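PDB 2DWC: 433aa long hypothetical phosphoribosylglycinamide formyl transferase from Pyrococcus horikoshii, which is of unknown function but belongs to the PurT-like ATP-grasp proteins and holds adenosine-5'-diphosphate. Local coordinates for residues B[361-373]-B[403-415]. Numbering follows the deposited sequence.
Sequences GLVKALSVPNATV and KAEMVAHMIELRT. With SO4 (sulfate ion), chain G.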
loop_
_atom_site.group_PDB
_atom_site.type_symbol
_atom_site.label_atom_id
_atom_site.label_comp_id
_atom_site.label_asym_id
_atom_site.label_seq_id
_atom_site.Cartn_x
_atom_site.Cartn_y
_atom_site.Cartn_z
ATOM N N GLY B 361 -7.249 -1.161 22.352
ATOM C CA GLY B 361 -5.864 -0.977 22.789
ATOM C C GLY B 361 -5.110 -0.117 21.797
ATOM O O GLY B 361 -3.883 0.068 21.923
ATOM N N LEU B 362 -5.830 0.495 20.831
ATOM C CA LEU B 362 -5.173 1.285 19.784
ATOM C C LEU B 362 -4.544 2.596 20.204
ATOM O O LEU B 362 -3.627 3.062 19.546
ATOM C CB LEU B 362 -6.162 1.545 18.583
ATOM C CG LEU B 362 -6.746 0.237 18.033
ATOM C CD1 LEU B 362 -7.806 0.576 16.918
ATOM C CD2 LEU B 362 -5.611 -0.665 17.478
ATOM N N VAL B 363 -5.043 3.223 21.277
ATOM C CA VAL B 363 -4.397 4.482 21.685
ATOM C C VAL B 363 -2.932 4.166 22.021
ATOM O O VAL B 363 -1.999 4.828 21.533
ATOM C CB VAL B 363 -5.083 5.113 22.915
ATOM C CG1 VAL B 363 -4.240 6.332 23.384
ATOM C CG2 VAL B 363 -6.474 5.639 22.499
ATOM N N LYS B 364 -2.711 3.144 22.843
ATOM C CA LYS B 364 -1.316 2.763 23.166
ATOM C C LYS B 364 -0.564 2.109 22.028
ATOM O O LYS B 364 0.579 2.476 21.697
ATOM C CB LYS B 364 -1.324 1.839 24.380
ATOM C CG LYS B 364 -1.618 2.605 25.636
ATOM C CD LYS B 364 -1.728 1.680 26.841
ATOM C CE LYS B 364 -1.924 2.488 28.131
ATOM N NZ LYS B 364 -2.196 1.568 29.278
ATOM N N ALA B 365 -1.226 1.182 21.335
ATOM C CA ALA B 365 -0.522 0.465 20.282
ATOM C C ALA B 365 -0.120 1.355 19.107
ATOM O O ALA B 365 0.971 1.200 18.555
ATOM C CB ALA B 365 -1.404 -0.738 19.778
ATOM N N LEU B 366 -0.999 2.275 18.706
ATOM C CA LEU B 366 -0.695 3.126 17.551
ATOM C C LEU B 366 0.090 4.389 17.901
ATOM O O LEU B 366 0.294 5.258 17.062
ATOM C CB LEU B 366 -1.987 3.451 16.759
ATOM C CG LEU B 366 -2.715 2.173 16.275
ATOM C CD1 LEU B 366 -3.861 2.603 15.324
ATOM C CD2 LEU B 366 -1.775 1.230 15.503
ATOM N N SER B 367 0.517 4.489 19.160
ATOM C CA SER B 367 1.341 5.629 19.599
ATOM C C SER B 367 2.826 5.206 19.575
ATOM O O SER B 367 3.739 6.033 19.729
ATOM C CB SER B 367 0.929 6.068 21.025
ATOM O OG SER B 367 -0.257 6.846 21.025
ATOM N N VAL B 368 3.070 3.916 19.400
ATOM C CA VAL B 368 4.447 3.389 19.313
ATOM C C VAL B 368 5.078 3.835 17.994
ATOM O O VAL B 368 4.563 3.548 16.880
ATOM C CB VAL B 368 4.440 1.846 19.408
ATOM C CG1 VAL B 368 5.879 1.281 19.237
ATOM C CG2 VAL B 368 3.808 1.413 20.748
ATOM N N PRO B 369 6.206 4.545 18.060
ATOM C CA PRO B 369 6.843 5.003 16.814
ATOM C C PRO B 369 7.482 3.882 16.004
ATOM O O PRO B 369 7.898 2.839 16.561
ATOM C CB PRO B 369 7.884 6.036 17.299
ATOM C CG PRO B 369 8.211 5.574 18.669
ATOM C CD PRO B 369 6.882 5.108 19.256
ATOM N N ASN B 370 7.513 4.098 14.687
ATOM C CA ASN B 370 8.118 3.153 13.741
ATOM C C ASN B 370 7.420 1.801 13.740
ATOM O O ASN B 370 8.062 0.758 13.653
ATOM C CB ASN B 370 9.604 2.930 14.070
ATOM C CG ASN B 370 10.399 4.240 14.103
ATOM O OD1 ASN B 370 10.071 5.196 13.416
ATOM N ND2 ASN B 370 11.472 4.266 14.892
ATOM N N ALA B 371 6.105 1.823 13.909
ATOM C CA ALA B 371 5.333 0.594 13.825
ATOM C C ALA B 371 3.924 0.974 13.411
ATOM O O ALA B 371 3.538 2.143 13.433
ATOM C CB ALA B 371 5.274 -0.083 15.164
ATOM N N THR B 372 3.165 -0.027 12.988
ATOM C CA THR B 372 1.758 0.210 12.694
ATOM C C THR B 372 1.085 -1.142 12.679
ATOM O O THR B 372 1.722 -2.137 13.007
ATOM C CB THR B 372 1.510 0.983 11.354
ATOM O OG1 THR B 372 0.118 1.379 11.322
ATOM C CG2 THR B 372 1.836 0.117 10.131
ATOM N N VAL B 373 -0.214 -1.193 12.375
ATOM C CA VAL B 373 -0.859 -2.492 12.302
ATOM C C VAL B 373 -1.647 -2.591 10.995
ATOM O O VAL B 373 -1.974 -1.570 10.363
ATOM C CB VAL B 373 -1.888 -2.739 13.473
ATOM C CG1 VAL B 373 -1.162 -2.680 14.859
ATOM C CG2 VAL B 373 -2.992 -1.720 13.392
ATOM N N LYS B 403 9.731 -4.723 19.084
ATOM C CA LYS B 403 8.667 -3.744 18.952
ATOM C C LYS B 403 7.369 -4.286 18.322
ATOM O O LYS B 403 6.263 -3.958 18.807
ATOM C CB LYS B 403 9.169 -2.577 18.153
ATOM C CG LYS B 403 8.192 -1.466 18.010
ATOM C CD LYS B 403 8.898 -0.272 17.412
ATOM C CE LYS B 403 9.673 0.502 18.480
ATOM N NZ LYS B 403 10.158 1.804 17.951
ATOM N N ALA B 404 7.499 -5.085 17.258
ATOM C CA ALA B 404 6.314 -5.686 16.629
ATOM C C ALA B 404 5.600 -6.549 17.664
ATOM O O ALA B 404 4.382 -6.545 17.771
ATOM C CB ALA B 404 6.714 -6.550 15.391
ATOM N N GLU B 405 6.366 -7.326 18.425
ATOM C CA GLU B 405 5.750 -8.139 19.473
ATOM C C GLU B 405 5.017 -7.292 20.508
ATOM O O GLU B 405 3.877 -7.611 20.910
ATOM C CB GLU B 405 6.811 -8.983 20.182
ATOM C CG GLU B 405 6.245 -9.894 21.236
ATOM C CD GLU B 405 7.349 -10.682 21.924
ATOM O OE1 GLU B 405 8.460 -10.129 22.093
ATOM O OE2 GLU B 405 7.101 -11.845 22.299
ATOM N N MET B 406 5.651 -6.203 20.967
ATOM C CA MET B 406 5.025 -5.349 21.950
ATOM C C MET B 406 3.729 -4.727 21.424
ATOM O O MET B 406 2.736 -4.689 22.134
ATOM C CB MET B 406 6.015 -4.259 22.394
ATOM C CG MET B 406 5.376 -3.166 23.216
ATOM S SD MET B 406 6.579 -1.919 23.751
ATOM C CE MET B 406 6.767 -0.835 22.245
ATOM N N VAL B 407 3.746 -4.231 20.186
ATOM C CA VAL B 407 2.539 -3.640 19.579
ATOM C C VAL B 407 1.420 -4.689 19.460
ATOM O O VAL B 407 0.262 -4.429 19.822
ATOM C CB VAL B 407 2.872 -3.030 18.174
ATOM C CG1 VAL B 407 1.560 -2.594 17.440
ATOM C CG2 VAL B 407 3.773 -1.797 18.359
ATOM N N ALA B 408 1.746 -5.887 18.998
ATOM C CA ALA B 408 0.708 -6.909 18.890
ATOM C C ALA B 408 0.100 -7.218 20.248
ATOM O O ALA B 408 -1.117 -7.380 20.372
ATOM C CB ALA B 408 1.266 -8.188 18.273
ATOM N N HIS B 409 0.950 -7.336 21.267
ATOM C CA HIS B 409 0.458 -7.649 22.603
ATOM C C HIS B 409 -0.371 -6.552 23.276
ATOM O O HIS B 409 -1.024 -6.821 24.274
ATOM C CB HIS B 409 1.630 -8.085 23.493
ATOM C CG HIS B 409 2.178 -9.433 23.132
ATOM N ND1 HIS B 409 3.364 -9.920 23.646
ATOM C CD2 HIS B 409 1.699 -10.402 22.315
ATOM C CE1 HIS B 409 3.589 -11.130 23.160
ATOM N NE2 HIS B 409 2.595 -11.446 22.351
ATOM N N MET B 410 -0.350 -5.327 22.737
ATOM C CA MET B 410 -1.146 -4.241 23.262
ATOM C C MET B 410 -2.591 -4.290 22.753
ATOM O O MET B 410 -3.465 -3.558 23.240
ATOM C CB MET B 410 -0.532 -2.908 22.843
ATOM C CG MET B 410 0.775 -2.592 23.573
ATOM S SD MET B 410 1.448 -1.025 22.954
ATOM C CE MET B 410 2.835 -0.727 24.024
ATOM N N ILE B 411 -2.838 -5.149 21.769
ATOM C CA ILE B 411 -4.180 -5.214 21.193
ATOM C C ILE B 411 -5.045 -6.334 21.770
ATOM O O ILE B 411 -4.589 -7.477 21.909
ATOM C CB ILE B 411 -4.060 -5.321 19.654
ATOM C CG1 ILE B 411 -3.462 -3.993 19.122
ATOM C CG2 ILE B 411 -5.457 -5.592 19.020
ATOM C CD1 ILE B 411 -2.931 -4.116 17.749
ATOM N N GLU B 412 -6.270 -5.997 22.173
ATOM C CA GLU B 412 -7.210 -7.006 22.686
ATOM C C GLU B 412 -8.328 -7.108 21.664
ATOM O O GLU B 412 -8.644 -6.121 20.979
ATOM C CB GLU B 412 -7.823 -6.567 24.029
ATOM C CG GLU B 412 -6.763 -6.489 25.130
ATOM C CD GLU B 412 -7.383 -6.361 26.489
ATOM O OE1 GLU B 412 -8.510 -5.838 26.568
ATOM O OE2 GLU B 412 -6.737 -6.777 27.476
ATOM N N LEU B 413 -8.927 -8.283 21.578
ATOM C CA LEU B 413 -9.998 -8.509 20.598
ATOM C C LEU B 413 -11.239 -9.135 21.183
ATOM O O LEU B 413 -11.175 -9.864 22.188
ATOM C CB LEU B 413 -9.514 -9.466 19.481
ATOM C CG LEU B 413 -8.026 -9.701 19.237
ATOM C CD1 LEU B 413 -7.826 -10.769 18.167
ATOM C CD2 LEU B 413 -7.381 -8.405 18.798
ATOM N N ARG B 414 -12.386 -8.858 20.564
ATOM C CA ARG B 414 -13.601 -9.537 20.987
ATOM C C ARG B 414 -14.477 -9.665 19.762
ATOM O O ARG B 414 -14.154 -9.112 18.705
ATOM C CB ARG B 414 -14.355 -8.784 22.083
ATOM C CG ARG B 414 -15.180 -7.548 21.643
ATOM C CD ARG B 414 -16.202 -7.270 22.782
ATOM N NE ARG B 414 -17.001 -6.043 22.629
ATOM C CZ ARG B 414 -18.102 -5.937 21.892
ATOM N NH1 ARG B 414 -18.554 -6.985 21.205
ATOM N NH2 ARG B 414 -18.785 -4.791 21.880
ATOM N N THR B 415 -15.554 -10.434 19.877
ATOM C CA THR B 415 -16.480 -10.547 18.747
ATOM C C THR B 415 -17.835 -10.121 19.264
ATOM O O THR B 415 -17.979 -9.731 20.422
ATOM C CB THR B 415 -16.531 -11.961 18.186
ATOM O OG1 THR B 415 -16.963 -12.859 19.209
ATOM C CG2 THR B 415 -15.131 -12.392 17.728
HETATM S S SO4 G . -17.409 -2.660 24.811
HETATM O O1 SO4 G . -18.632 -3.409 25.252
HETATM O O2 SO4 G . -16.290 -2.906 25.780
HETATM O O3 SO4 G . -17.004 -3.124 23.442
HETATM O O4 SO4 G . -17.712 -1.192 24.755
HETATM O O HOH W 1 12.041 1.267 15.758
#
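The flat peptide carbonyl of P369 receives the ammonium of K403 above its plane: NZ lies 2.8 Å from P369 O and 38° out of the carbonyl plane, so the bond does not follow a lone pair. The amide of N370 joins through a water, which accepts from both ND2 and K403 NZ. At the far end of 403-415, the guanidinium of R414 is occupied along its edge: NE and NH2 both donate in plane to O3 of a sulfate, NH2 at 2.9 Å, while NH1 bonds to T415 O.

K403 reaches P369 because its chain bends at chi3 (-81°); on the way the K403 and V368 side chains slide past each other in opposite directions, with K403 CG 3.8 Å from V368 CG1. Within the PurT C-terminal region, helix 397-409 packs against strands 371-375 and 386-393, which pair antiparallel; the segment axes of 371-373 and 403-409 approach to 9.0 Å and cross at -42°. V407 is central to this packing. Its CG2 branch meets V368 and, at 3.9 Å, A371 CB, whereas CG1 touches V373 CG1, the two side chains crossing at an angle. V373 CG1 also meets I411 CD1 tip to tip at 3.7 Å.

A365 CB packs on both M410 CB and I411 CG1, with M410 SD 3.6 Å from A365 CA. G361 CA makes a CA-H...O contact with M410 O at 3.6 Å, while G361 N bonds to D9 of the second subunit.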